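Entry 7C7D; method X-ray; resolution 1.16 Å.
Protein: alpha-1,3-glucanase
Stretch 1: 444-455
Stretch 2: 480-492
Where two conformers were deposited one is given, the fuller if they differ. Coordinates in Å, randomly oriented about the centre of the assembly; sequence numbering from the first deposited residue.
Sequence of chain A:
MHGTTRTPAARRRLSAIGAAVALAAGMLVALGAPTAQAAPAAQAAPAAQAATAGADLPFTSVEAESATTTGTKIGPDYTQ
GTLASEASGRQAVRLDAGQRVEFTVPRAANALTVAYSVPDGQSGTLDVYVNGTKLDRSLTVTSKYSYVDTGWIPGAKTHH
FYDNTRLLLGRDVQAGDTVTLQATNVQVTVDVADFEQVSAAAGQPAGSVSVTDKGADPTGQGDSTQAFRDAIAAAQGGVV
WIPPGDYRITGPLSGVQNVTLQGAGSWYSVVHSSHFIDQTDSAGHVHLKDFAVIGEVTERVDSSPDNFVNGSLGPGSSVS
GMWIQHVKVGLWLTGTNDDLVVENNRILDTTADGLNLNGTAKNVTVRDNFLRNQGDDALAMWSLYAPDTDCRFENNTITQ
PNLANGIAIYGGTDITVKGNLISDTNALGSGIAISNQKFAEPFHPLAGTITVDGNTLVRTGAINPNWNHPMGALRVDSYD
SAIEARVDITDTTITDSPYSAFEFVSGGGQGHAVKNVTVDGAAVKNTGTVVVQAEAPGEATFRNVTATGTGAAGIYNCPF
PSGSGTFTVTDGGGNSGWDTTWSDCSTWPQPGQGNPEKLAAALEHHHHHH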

# COMPACT_ATOMS: atom_id res chain seq x y z
N HIS A 444 10.21 -14.19 -15.34
CA HIS A 444 10.77 -13.36 -16.40
C HIS A 444 11.53 -12.20 -15.79
O HIS A 444 10.91 -11.23 -15.30
CB HIS A 444 9.66 -12.87 -17.31
CG HIS A 444 9.00 -13.99 -18.05
ND1 HIS A 444 9.38 -14.37 -19.32
CD2 HIS A 444 8.05 -14.87 -17.67
CE1 HIS A 444 8.66 -15.41 -19.70
NE2 HIS A 444 7.85 -15.74 -18.71
N PRO A 445 12.86 -12.24 -15.78
CA PRO A 445 13.64 -11.19 -15.11
C PRO A 445 13.48 -9.83 -15.78
O PRO A 445 12.96 -9.70 -16.89
CB PRO A 445 15.09 -11.69 -15.23
CG PRO A 445 14.98 -13.15 -15.48
CD PRO A 445 13.71 -13.35 -16.26
N LEU A 446 13.94 -8.81 -15.05
CA LEU A 446 13.84 -7.43 -15.53
C LEU A 446 14.43 -7.29 -16.93
O LEU A 446 15.50 -7.83 -17.22
CB LEU A 446 14.60 -6.51 -14.57
CG LEU A 446 14.11 -6.49 -13.12
CD1 LEU A 446 15.20 -5.96 -12.20
CD2 LEU A 446 12.84 -5.66 -12.98
N ALA A 447 13.71 -6.58 -17.79
CA ALA A 447 14.15 -6.38 -19.17
C ALA A 447 13.73 -5.00 -19.65
O ALA A 447 12.78 -4.39 -19.14
CB ALA A 447 13.57 -7.45 -20.11
N GLY A 448 14.44 -4.52 -20.67
CA GLY A 448 14.12 -3.22 -21.24
C GLY A 448 14.60 -2.12 -20.33
O GLY A 448 15.76 -2.11 -19.90
N THR A 449 13.71 -1.18 -20.03
CA THR A 449 14.02 -0.03 -19.18
C THR A 449 13.07 -0.03 -18.00
O THR A 449 11.85 -0.13 -18.17
CB THR A 449 13.87 1.27 -19.97
OG1 THR A 449 14.73 1.23 -21.11
CG2 THR A 449 14.23 2.48 -19.11
N ILE A 450 13.62 0.10 -16.80
CA ILE A 450 12.83 0.28 -15.59
C ILE A 450 13.00 1.74 -15.19
O ILE A 450 14.10 2.17 -14.85
CB ILE A 450 13.28 -0.65 -14.46
CG1 ILE A 450 13.46 -2.09 -14.96
CG2 ILE A 450 12.29 -0.58 -13.31
CD1 ILE A 450 12.20 -2.74 -15.52
N THR A 451 11.90 2.49 -15.24
CA THR A 451 11.92 3.92 -14.97
C THR A 451 11.35 4.16 -13.58
O THR A 451 10.18 3.89 -13.33
CB THR A 451 11.06 4.63 -16.02
OG1 THR A 451 11.59 4.39 -17.33
CG2 THR A 451 11.02 6.12 -15.77
N VAL A 452 12.18 4.67 -12.69
CA VAL A 452 11.80 4.93 -11.30
C VAL A 452 12.00 6.43 -11.08
O VAL A 452 13.10 6.88 -10.79
CB VAL A 452 12.64 4.09 -10.33
CG1 VAL A 452 12.19 4.32 -8.89
CG2 VAL A 452 12.58 2.61 -10.70
N ASP A 453 10.93 7.21 -11.24
CA ASP A 453 11.05 8.67 -11.36
C ASP A 453 10.12 9.39 -10.40
O ASP A 453 8.92 9.09 -10.33
CB ASP A 453 10.71 9.12 -12.78
CG ASP A 453 10.72 10.63 -12.92
OD1 ASP A 453 11.80 11.24 -12.75
OD2 ASP A 453 9.65 11.22 -13.16
N GLY A 454 10.64 10.39 -9.68
CA GLY A 454 9.77 11.29 -8.95
C GLY A 454 9.14 10.73 -7.69
O GLY A 454 8.15 11.28 -7.22
N ASN A 455 9.68 9.66 -7.14
CA ASN A 455 9.10 9.07 -5.94
C ASN A 455 9.67 9.73 -4.68
O ASN A 455 10.80 10.21 -4.67
CB ASN A 455 9.36 7.56 -5.90
CG ASN A 455 8.79 6.86 -7.11
OD1 ASN A 455 7.58 6.62 -7.18
ND2 ASN A 455 9.64 6.55 -8.09
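Stretch 2 480-492: DSAIEARVDITDT

Stretch 2 lies alongside stretch 1 as a neighbouring parallel β-strand, joined to it by a regular ladder of backbone hydrogen bonds and burying 805 Å² over both sides. Strand 486-490 runs in the same direction as strand 449-453, at 8° between their axes and 4.7 Å at closest approach. The register is unbroken: Arg486 pairs with Thr449, Val487 with Ile450, Asp488 with Thr451, Ile489 with Val452 and Thr490 with Asp453. Extended backbones (Val487 phi/psi -120/114, Asp488 -112/112) let alternate residues of stretch 2 bond to stretch 1 through both N and O. Thus Arg486 N donates to Gly448 O (2.9 Å) and Arg486 O accepts from Ile450 N (2.8 Å); Asp488 N reaches Ile450 O (2.9 Å) and Asp488 O takes Val452 N (2.9 Å); Thr490 N meets Val452 O (2.8 Å) and Thr490 O takes Gly454 N (2.9 Å). Val487 and Ile489 turn their side chains to the buried face, where Val487 CG2 lies 4.2 Å from Ile450 CB and Ile489 CG1 4.2 Å from Val452 CB. Ahead of the strand, Ala485 CB packs 4.0 Å from both Leu446 CB and Ile450 CG1, and Ile483 CD1 touches Leu446 CD1 at 3.9 Å. The other face is polar. Arg486, with chi1 to chi3 all t, carries NE to Asp488 OD2 (2.9 Å) in a salt bridge within stretch 2, while a water links Asp488 OD2 (2.9 Å) to Thr451 OG1 (2.8 Å). Thr490, chi1 p, donates from OG1 to Asp453 OD1 at 2.6 Å, a short side-chain tie across the strands. Beyond it the chain turns at Asp491 (phi/psi 50/54), beside Gly454 (74/18); Asp491 O lies 3.0 Å from Gly454 CA in a CA-H...O contact.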

# COMPACT_ATOMS: atom_id res chain seq x y z
N ASP A 480 18.21 -13.44 -8.13
CA ASP A 480 18.43 -14.70 -8.84
C ASP A 480 19.10 -14.54 -10.19
O ASP A 480 19.44 -15.55 -10.82
CB ASP A 480 17.11 -15.48 -8.98
CG ASP A 480 16.64 -16.06 -7.66
OD1 ASP A 480 17.38 -16.90 -7.09
OD2 ASP A 480 15.55 -15.67 -7.18
N SER A 481 19.32 -13.31 -10.65
CA SER A 481 20.02 -13.08 -11.91
C SER A 481 20.46 -11.62 -11.96
O SER A 481 19.93 -10.76 -11.25
CB SER A 481 19.14 -13.42 -13.12
OG SER A 481 18.01 -12.57 -13.21
N ALA A 482 21.46 -11.36 -12.80
CA ALA A 482 22.02 -10.03 -12.95
C ALA A 482 21.00 -9.08 -13.58
O ALA A 482 20.07 -9.48 -14.28
CB ALA A 482 23.26 -10.09 -13.84
N ILE A 483 21.19 -7.79 -13.31
CA ILE A 483 20.32 -6.76 -13.87
C ILE A 483 20.65 -6.58 -15.35
O ILE A 483 21.68 -6.00 -15.70
CB ILE A 483 20.45 -5.43 -13.11
CG1 ILE A 483 20.30 -5.64 -11.60
CG2 ILE A 483 19.47 -4.41 -13.66
CD1 ILE A 483 18.94 -6.14 -11.13
N GLU A 484 19.78 -7.09 -16.23
CA GLU A 484 19.98 -6.96 -17.66
C GLU A 484 19.13 -5.87 -18.28
O GLU A 484 19.29 -5.57 -19.47
CB GLU A 484 19.73 -8.30 -18.37
CG GLU A 484 20.48 -9.48 -17.76
CD GLU A 484 21.99 -9.41 -17.94
OE1 GLU A 484 22.49 -8.49 -18.61
OE2 GLU A 484 22.68 -10.30 -17.39
N ALA A 485 18.24 -5.27 -17.50
CA ALA A 485 17.54 -4.06 -17.90
C ALA A 485 18.41 -2.85 -17.59
O ALA A 485 19.37 -2.92 -16.82
CB ALA A 485 16.22 -3.94 -17.14
N ARG A 486 18.06 -1.72 -18.20
CA ARG A 486 18.53 -0.43 -17.73
C ARG A 486 17.59 0.04 -16.63
O ARG A 486 16.37 -0.04 -16.77
CB ARG A 486 18.48 0.55 -18.91
CG ARG A 486 18.81 1.99 -18.62
CD ARG A 486 18.47 2.81 -19.85
NE ARG A 486 18.80 4.22 -19.70
CZ ARG A 486 19.77 4.83 -20.36
NH1 ARG A 486 20.51 4.14 -21.23
NH2 ARG A 486 20.00 6.12 -20.17
N VAL A 487 18.15 0.51 -15.52
CA VAL A 487 17.35 0.99 -14.39
C VAL A 487 17.72 2.44 -14.17
O VAL A 487 18.86 2.76 -13.82
CB VAL A 487 17.56 0.15 -13.12
CG1 VAL A 487 16.69 0.67 -12.00
CG2 VAL A 487 17.28 -1.33 -13.40
N ASP A 488 16.75 3.33 -14.41
CA ASP A 488 16.95 4.78 -14.33
C ASP A 488 16.17 5.31 -13.14
O ASP A 488 14.94 5.31 -13.15
CB ASP A 488 16.46 5.45 -15.61
CG ASP A 488 17.25 5.03 -16.82
OD1 ASP A 488 18.49 4.95 -16.73
OD2 ASP A 488 16.64 4.80 -17.88
N ILE A 489 16.89 5.77 -12.12
CA ILE A 489 16.31 6.20 -10.86
C ILE A 489 16.51 7.71 -10.78
O ILE A 489 17.62 8.18 -10.51
CB ILE A 489 16.93 5.47 -9.67
CG1 ILE A 489 16.77 3.96 -9.82
CG2 ILE A 489 16.32 5.95 -8.36
CD1 ILE A 489 17.74 3.14 -8.99
N THR A 490 15.44 8.46 -11.00
CA THR A 490 15.55 9.90 -11.18
C THR A 490 14.60 10.65 -10.26
O THR A 490 13.50 10.19 -9.95
CB THR A 490 15.24 10.32 -12.63
OG1 THR A 490 13.95 9.82 -12.99
CG2 THR A 490 16.26 9.75 -13.58
N ASP A 491 15.05 11.83 -9.84
CA ASP A 491 14.24 12.77 -9.06
C ASP A 491 13.58 12.09 -7.86
O ASP A 491 12.37 12.17 -7.65
CB ASP A 491 13.24 13.51 -9.93
CG ASP A 491 13.91 14.49 -10.86
OD1 ASP A 491 15.13 14.74 -10.69
OD2 ASP A 491 13.24 15.01 -11.76
N THR A 492 14.40 11.44 -7.05
CA THR A 492 13.93 10.74 -5.86
C THR A 492 14.16 11.61 -4.63
O THR A 492 15.26 12.13 -4.44
CB THR A 492 14.65 9.41 -5.68
OG1 THR A 492 14.67 8.69 -6.92
CG2 THR A 492 13.94 8.55 -4.65
O HOH W 1 17.49 -8.68 -15.55
O HOH W 2 17.00 -5.89 -21.27
O HOH W 3 13.90 5.74 -18.02
O HOH W 4 12.24 8.04 -8.03
O HOH W 5 10.93 13.47 -5.63